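Local coordinates for protein SPD1 nuclease (Streptococcus pyogenes, PDB 2XGR) that acts as an extracellular endonuclease that probably hydrolyses DNA with the help of a bound metal ion, at residues 116-124 against 132-141; 69-77 against 183-192. All coordinates share one frame; numbering follows the deposited sequence.

Interaction 1: residues 116-124 against 132-141; sequences VMNRGHLVG and DEPRNLVAMT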
# COMPACT_ATOMS: atom_id res chain seq x y z
N VAL A 116 1.61 -23.76 -2.85
CA VAL A 116 0.74 -22.73 -3.42
C VAL A 116 0.95 -21.41 -2.66
O VAL A 116 0.92 -21.39 -1.42
CB VAL A 116 -0.73 -23.14 -3.27
CG1 VAL A 116 -1.63 -22.06 -3.86
CG2 VAL A 116 -1.00 -24.53 -3.94
N MET A 117 1.21 -20.32 -3.39
CA MET A 117 1.44 -19.03 -2.72
C MET A 117 0.20 -18.57 -1.98
O MET A 117 -0.93 -18.88 -2.37
CB MET A 117 1.84 -18.01 -3.77
CG MET A 117 3.27 -18.16 -4.30
SD MET A 117 3.45 -16.83 -5.54
CE MET A 117 3.75 -15.39 -4.45
N ASN A 118 0.41 -17.82 -0.88
CA ASN A 118 -0.70 -17.32 -0.08
C ASN A 118 -1.01 -15.96 -0.69
O ASN A 118 -0.16 -15.44 -1.42
CB ASN A 118 -0.21 -17.10 1.37
CG ASN A 118 0.06 -18.41 2.11
OD1 ASN A 118 1.20 -18.70 2.50
ND2 ASN A 118 -0.96 -19.24 2.19
N ARG A 119 -2.13 -15.38 -0.31
CA ARG A 119 -2.56 -14.05 -0.80
C ARG A 119 -2.41 -12.96 0.29
O ARG A 119 -2.71 -13.18 1.46
CB ARG A 119 -3.99 -14.14 -1.27
CG ARG A 119 -4.17 -14.90 -2.63
CD ARG A 119 -5.57 -14.70 -3.18
NE ARG A 119 -6.59 -15.17 -2.26
CZ ARG A 119 -7.89 -14.85 -2.33
NH1 ARG A 119 -8.37 -14.03 -3.28
NH2 ARG A 119 -8.74 -15.38 -1.44
N GLY A 120 -1.88 -11.83 -0.12
CA GLY A 120 -1.69 -10.70 0.79
C GLY A 120 -2.53 -9.52 0.34
O GLY A 120 -3.01 -9.41 -0.85
N HIS A 121 -2.78 -8.60 1.27
CA HIS A 121 -3.62 -7.49 0.97
C HIS A 121 -2.89 -6.49 0.03
O HIS A 121 -1.66 -6.39 0.07
CB HIS A 121 -3.87 -6.67 2.26
CG HIS A 121 -4.97 -7.24 3.11
ND1 HIS A 121 -4.93 -8.53 3.59
CD2 HIS A 121 -6.11 -6.70 3.60
CE1 HIS A 121 -6.03 -8.78 4.29
NE2 HIS A 121 -6.74 -7.67 4.34
N LEU A 122 -3.68 -5.77 -0.78
CA LEU A 122 -3.13 -4.60 -1.49
C LEU A 122 -3.06 -3.41 -0.48
O LEU A 122 -1.99 -3.09 -0.01
CB LEU A 122 -3.99 -4.24 -2.72
CG LEU A 122 -3.95 -5.37 -3.82
CD1 LEU A 122 -4.93 -4.93 -5.00
CD2 LEU A 122 -2.52 -5.48 -4.43
N VAL A 123 -4.21 -2.87 -0.09
CA VAL A 123 -4.23 -1.90 1.02
C VAL A 123 -4.29 -2.70 2.35
O VAL A 123 -5.17 -3.53 2.51
CB VAL A 123 -5.40 -0.93 0.88
CG1 VAL A 123 -5.59 -0.12 2.21
CG2 VAL A 123 -5.13 0.09 -0.24
N GLY A 124 -3.30 -2.54 3.25
CA GLY A 124 -3.30 -3.36 4.47
C GLY A 124 -4.57 -3.23 5.30
O GLY A 124 -5.28 -2.18 5.34
N ASP A 132 -10.83 -11.09 3.22
CA ASP A 132 -11.15 -11.99 2.10
C ASP A 132 -11.78 -11.36 0.88
O ASP A 132 -12.50 -12.05 0.17
CB ASP A 132 -12.03 -13.17 2.55
CG ASP A 132 -11.28 -14.50 2.48
OD1 ASP A 132 -10.87 -14.99 3.57
OD2 ASP A 132 -11.09 -15.02 1.34
N GLU A 133 -11.53 -10.09 0.62
CA GLU A 133 -12.13 -9.43 -0.55
C GLU A 133 -11.16 -9.60 -1.72
O GLU A 133 -10.03 -9.14 -1.68
CB GLU A 133 -12.37 -7.93 -0.20
CG GLU A 133 -12.57 -6.98 -1.43
CD GLU A 133 -13.61 -7.54 -2.36
OE1 GLU A 133 -14.63 -8.00 -1.81
OE2 GLU A 133 -13.37 -7.81 -3.56
N PRO A 134 -11.57 -10.34 -2.79
CA PRO A 134 -10.55 -10.66 -3.77
C PRO A 134 -9.99 -9.44 -4.49
O PRO A 134 -8.87 -9.53 -5.03
CB PRO A 134 -11.30 -11.58 -4.78
CG PRO A 134 -12.70 -11.36 -4.49
CD PRO A 134 -12.81 -11.10 -3.03
N ARG A 135 -10.79 -8.38 -4.61
CA ARG A 135 -10.29 -7.14 -5.29
C ARG A 135 -9.22 -6.40 -4.48
O ARG A 135 -8.57 -5.48 -5.00
CB ARG A 135 -11.40 -6.16 -5.50
CG ARG A 135 -12.36 -6.73 -6.56
CD ARG A 135 -13.62 -5.88 -6.51
NE ARG A 135 -14.66 -6.56 -7.25
CZ ARG A 135 -15.41 -7.59 -6.83
NH1 ARG A 135 -15.18 -8.27 -5.66
NH2 ARG A 135 -16.42 -7.92 -7.63
N ASN A 136 -9.02 -6.83 -3.23
CA ASN A 136 -7.91 -6.31 -2.40
C ASN A 136 -6.87 -7.38 -2.05
O ASN A 136 -6.06 -7.24 -1.12
CB ASN A 136 -8.51 -5.70 -1.12
CG ASN A 136 -7.50 -4.84 -0.37
OD1 ASN A 136 -6.88 -3.97 -1.00
ND2 ASN A 136 -7.22 -5.17 0.96
N LEU A 137 -6.80 -8.48 -2.84
CA LEU A 137 -5.85 -9.55 -2.54
C LEU A 137 -5.08 -9.94 -3.81
O LEU A 137 -5.71 -10.04 -4.87
CB LEU A 137 -6.59 -10.81 -2.03
CG LEU A 137 -7.24 -10.69 -0.64
CD1 LEU A 137 -8.19 -11.86 -0.35
CD2 LEU A 137 -6.14 -10.58 0.43
N VAL A 138 -3.80 -10.23 -3.67
CA VAL A 138 -2.96 -10.86 -4.71
C VAL A 138 -2.04 -11.90 -4.07
O VAL A 138 -1.64 -11.80 -2.90
CB VAL A 138 -2.12 -9.82 -5.48
CG1 VAL A 138 -3.03 -8.80 -6.18
CG2 VAL A 138 -1.15 -9.09 -4.53
N ALA A 139 -1.62 -12.89 -4.88
CA ALA A 139 -0.61 -13.82 -4.47
C ALA A 139 0.64 -13.03 -4.12
O ALA A 139 1.13 -12.27 -4.95
CB ALA A 139 -0.31 -14.76 -5.64
N MET A 140 1.22 -13.25 -2.94
CA MET A 140 2.29 -12.41 -2.48
C MET A 140 3.27 -13.27 -1.67
O MET A 140 2.83 -14.13 -0.87
CB MET A 140 1.66 -11.33 -1.54
CG MET A 140 2.61 -10.27 -1.25
SD MET A 140 1.77 -8.98 -0.25
CE MET A 140 0.73 -8.14 -1.45
N THR A 141 4.57 -13.02 -1.85
CA THR A 141 5.57 -13.59 -0.94
C THR A 141 5.45 -13.04 0.47
O THR A 141 5.00 -11.92 0.68
CB THR A 141 7.01 -13.43 -1.40
OG1 THR A 141 7.40 -12.05 -1.38
CG2 THR A 141 7.20 -14.03 -2.87
O HOH W 1 2.92 -16.67 -0.07
O HOH W 2 -8.05 -12.08 -5.53

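Interaction 2: residues 69-77 against 183-192; sequences NLNRATFSH and VTPIYSGNEV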
# COMPACT_ATOMS: atom_id res chain seq x y z
N ASN A 69 -10.27 -9.91 -16.56
CA ASN A 69 -10.73 -11.12 -17.25
C ASN A 69 -10.03 -12.39 -16.84
O ASN A 69 -10.52 -13.47 -17.14
CB ASN A 69 -10.59 -10.93 -18.77
CG ASN A 69 -9.23 -10.34 -19.14
OD1 ASN A 69 -8.81 -9.27 -18.62
ND2 ASN A 69 -8.51 -11.04 -20.03
N LEU A 70 -8.91 -12.28 -16.11
CA LEU A 70 -8.29 -13.45 -15.48
C LEU A 70 -8.59 -13.53 -13.97
O LEU A 70 -7.93 -14.27 -13.23
CB LEU A 70 -6.77 -13.42 -15.75
CG LEU A 70 -6.41 -13.60 -17.24
CD1 LEU A 70 -4.89 -13.44 -17.33
CD2 LEU A 70 -6.90 -15.02 -17.73
N ASN A 71 -9.62 -12.77 -13.54
CA ASN A 71 -10.02 -12.73 -12.14
C ASN A 71 -8.95 -12.14 -11.22
O ASN A 71 -8.87 -12.52 -10.03
CB ASN A 71 -10.43 -14.12 -11.65
CG ASN A 71 -11.67 -14.66 -12.39
OD1 ASN A 71 -12.65 -13.91 -12.68
ND2 ASN A 71 -11.58 -15.92 -12.82
N ARG A 72 -8.06 -11.33 -11.77
CA ARG A 72 -6.99 -10.78 -10.93
C ARG A 72 -7.46 -9.44 -10.41
O ARG A 72 -8.05 -8.63 -11.15
CB ARG A 72 -5.70 -10.56 -11.82
CG ARG A 72 -5.17 -11.87 -12.42
CD ARG A 72 -3.97 -11.60 -13.36
NE ARG A 72 -4.31 -10.64 -14.44
CZ ARG A 72 -3.59 -10.48 -15.57
NH1 ARG A 72 -2.42 -11.10 -15.74
NH2 ARG A 72 -4.04 -9.66 -16.51
N ALA A 73 -7.03 -9.13 -9.16
CA ALA A 73 -7.27 -7.76 -8.66
C ALA A 73 -6.47 -6.73 -9.46
O ALA A 73 -5.36 -7.01 -9.95
CB ALA A 73 -6.76 -7.71 -7.18
N THR A 74 -6.98 -5.52 -9.54
CA THR A 74 -6.37 -4.48 -10.37
C THR A 74 -5.89 -3.25 -9.62
O THR A 74 -4.91 -2.62 -10.06
CB THR A 74 -7.28 -4.04 -11.54
OG1 THR A 74 -8.55 -3.61 -11.06
CG2 THR A 74 -7.50 -5.29 -12.45
N PHE A 75 -6.58 -2.84 -8.55
CA PHE A 75 -5.97 -1.84 -7.62
C PHE A 75 -6.81 -1.74 -6.37
O PHE A 75 -8.00 -2.05 -6.41
CB PHE A 75 -5.87 -0.41 -8.25
CG PHE A 75 -7.22 0.24 -8.55
CD1 PHE A 75 -7.88 1.07 -7.58
CD2 PHE A 75 -7.79 0.11 -9.83
CE1 PHE A 75 -9.17 1.65 -7.90
CE2 PHE A 75 -8.99 0.75 -10.14
CZ PHE A 75 -9.68 1.51 -9.19
N SER A 76 -6.27 -1.11 -5.32
CA SER A 76 -7.12 -0.77 -4.18
C SER A 76 -6.66 0.65 -3.73
O SER A 76 -5.45 0.95 -3.69
CB SER A 76 -6.81 -1.78 -3.08
OG SER A 76 -7.59 -1.42 -1.93
N HIS A 77 -7.61 1.57 -3.51
CA HIS A 77 -7.31 3.00 -3.36
C HIS A 77 -8.12 3.53 -2.19
O HIS A 77 -9.36 3.39 -2.16
CB HIS A 77 -7.68 3.74 -4.63
CG HIS A 77 -6.96 5.06 -4.84
ND1 HIS A 77 -6.42 5.84 -3.84
CD2 HIS A 77 -6.82 5.77 -5.99
CE1 HIS A 77 -5.87 6.94 -4.39
NE2 HIS A 77 -6.15 6.92 -5.69
N VAL A 183 -2.66 1.12 -3.94
CA VAL A 183 -1.76 -0.01 -4.13
C VAL A 183 -2.19 -0.72 -5.42
O VAL A 183 -3.34 -1.14 -5.59
CB VAL A 183 -1.81 -0.98 -2.89
CG1 VAL A 183 -0.85 -2.19 -3.14
CG2 VAL A 183 -1.42 -0.16 -1.61
N THR A 184 -1.24 -0.80 -6.35
CA THR A 184 -1.54 -1.39 -7.72
C THR A 184 -0.60 -2.54 -8.04
O THR A 184 0.65 -2.34 -8.08
CB THR A 184 -1.36 -0.29 -8.82
OG1 THR A 184 -2.10 0.90 -8.51
CG2 THR A 184 -1.71 -0.83 -10.22
N PRO A 185 -1.15 -3.75 -8.26
CA PRO A 185 -0.31 -4.87 -8.66
C PRO A 185 0.02 -4.70 -10.14
O PRO A 185 -0.84 -4.23 -10.90
CB PRO A 185 -1.20 -6.10 -8.38
CG PRO A 185 -2.67 -5.61 -8.55
CD PRO A 185 -2.56 -4.11 -8.05
N ILE A 186 1.25 -5.07 -10.50
CA ILE A 186 1.73 -4.98 -11.88
C ILE A 186 1.92 -6.40 -12.42
O ILE A 186 2.75 -7.17 -11.91
CB ILE A 186 3.09 -4.21 -11.91
CG1 ILE A 186 3.04 -2.83 -11.16
CG2 ILE A 186 3.57 -3.97 -13.37
CD1 ILE A 186 2.01 -1.91 -11.68
N TYR A 187 1.20 -6.72 -13.52
CA TYR A 187 1.25 -8.12 -14.05
C TYR A 187 1.95 -8.07 -15.41
O TYR A 187 1.93 -7.03 -16.11
CB TYR A 187 -0.13 -8.71 -14.27
CG TYR A 187 -1.01 -8.76 -13.01
CD1 TYR A 187 -0.89 -9.82 -12.11
CD2 TYR A 187 -1.94 -7.74 -12.77
CE1 TYR A 187 -1.69 -9.84 -10.96
CE2 TYR A 187 -2.77 -7.75 -11.67
CZ TYR A 187 -2.63 -8.84 -10.76
OH TYR A 187 -3.46 -8.86 -9.64
N SER A 188 2.49 -9.22 -15.78
CA SER A 188 2.96 -9.45 -17.12
C SER A 188 2.11 -10.51 -17.74
O SER A 188 1.92 -11.61 -17.17
CB SER A 188 4.42 -9.96 -17.09
OG SER A 188 4.74 -10.55 -18.40
N GLY A 189 1.57 -10.20 -18.93
CA GLY A 189 0.86 -11.25 -19.72
C GLY A 189 -0.26 -11.95 -18.97
O GLY A 189 -1.12 -11.28 -18.40
N ASN A 190 -0.29 -13.29 -18.99
CA ASN A 190 -1.31 -14.09 -18.30
C ASN A 190 -1.01 -14.43 -16.82
O ASN A 190 -1.74 -15.20 -16.21
CB ASN A 190 -1.45 -15.45 -19.02
CG ASN A 190 -1.92 -15.28 -20.43
OD1 ASN A 190 -2.82 -14.49 -20.69
ND2 ASN A 190 -1.28 -15.98 -21.37
N GLU A 191 0.09 -13.91 -16.28
CA GLU A 191 0.56 -14.33 -14.97
C GLU A 191 -0.47 -13.89 -13.92
O GLU A 191 -0.92 -12.74 -13.93
CB GLU A 191 1.93 -13.70 -14.68
CG GLU A 191 3.06 -14.23 -15.61
CD GLU A 191 4.32 -13.49 -15.47
OE1 GLU A 191 4.47 -12.66 -14.52
OE2 GLU A 191 5.26 -13.76 -16.23
N VAL A 192 -0.73 -14.80 -12.96
CA VAL A 192 -1.74 -14.47 -11.96
C VAL A 192 -1.06 -13.84 -10.74
O VAL A 192 -1.76 -13.27 -9.91
CB VAL A 192 -2.61 -15.69 -11.55
CG1 VAL A 192 -3.36 -16.26 -12.77
CG2 VAL A 192 -1.77 -16.74 -10.89
O HOH W 3 -1.86 -8.62 -18.37
O HOH W 4 -3.30 -3.67 -11.94

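Interaction 1: residues 116-124 against 132-141
N136 OD1 takes two hydrogen bonds, one from V123 N (3.0 Å) and one with the hydroxyl of S76 on strand 76-80. The other arm of the amide, N136 ND2, donates to V123 O at 3.0 Å; this bond is nearly straight (173°), lies in the amide plane and lands on a carbonyl lone pair. The amide thus pairs with both the N-H and the C=O of V123, and these bonds, with that of S76, hold its rotation. Its CG stands anti to the backbone N (chi1 -166°), which sends the amide across to V123. The H121 ring stands almost upright to it, CD2 3.2 Å from N136 ND2, while H121 NE2 bonds L130 O. Next along, G120 and V138 form an antiparallel hydrogen-bonded pair (G120 N to V138 O 2.8 Å). Having no side chain, G120 admits M140, whose SD lies 4.0 Å from G120 CA. L137 CD1 sits over the centre of one face of the R119 guanidinium, 3.6 Å from R119 CZ; R119 also makes a long salt bridge to D132. N118-R119-G120-H121 is probably the counterpart of the DRGH signature of DNA/RNA non-specific endonucleases, a His-Me finger family, with Asn replacing Asp; in relatives the histidine is the general base. L122 and V123 pack on strands 76-80 and 178-186, V138 meets P185, strand 119-121 runs toward helix 125-128, and strand 137-139 toward helix 142-146, N-capped by T141, whose OG1 meets L144 N and also bonds S235 O.

Interaction 2: residues 69-77 against 183-192
S76 and V183 form an antiparallel hydrogen-bonded pair, S76 N to V183 O at 2.9 Å and V183 N to S76 O at 2.8 Å, beyond which the two chains part and a water joins T74 O to P185 O. P185 has no N-H to offer, and its ring instead lies against the backbone, CG 3.3 Å from A73 O. That same carbonyl takes the Y187 hydroxyl, OH to A73 O 2.7 Å, in the carbonyl plane and on a lone pair. The S76-V183 pair is where strand 76-80 joins strand 178-186 in the large antiparallel sheet of the nuclease, and just past the end of the latter S188 to E191 make a type II' turn, with G189 at positive phi (55°). R72 bridges two carbonyls of this turn: its NH1 donates to G189 O at 3.0 Å and to E191 O at 2.9 Å, both near the guanidinium plane. A bend at chi3 (-56°) lays the guanidinium flat on the Y187 ring, planes 19° apart, in a cation-pi stack with CD in CH-pi contact on the same face. L70 CD1 covers the other face, so the guanidinium lies between the Y187 ring and L70 CD1. Its NE forms a salt bridge with D68, and a water links NH2 to G189 O.

Overall arrangement
Both interactions are partly buried and lie side by side, with centres about 11 Å apart. Interaction 1 covers the greater area (806 against 513 Å²) and pairs two short strands close in sequence; interaction 2 joins neighbouring strands of the large sheet across more than a hundred residues. They meet along one seam: L122, V123 and N136 of the two-stranded pair face S76 and V183, while V138 lies against A73, P185 and Y187. The buried side of each combines backbone pairing and apolar packing, and the N136-S76 hydrogen bond joins the two; each also has an outer arginine. R119 pairs loosely with a carboxylate across its segments, whereas R72 is held by turn carbonyls and an aromatic face.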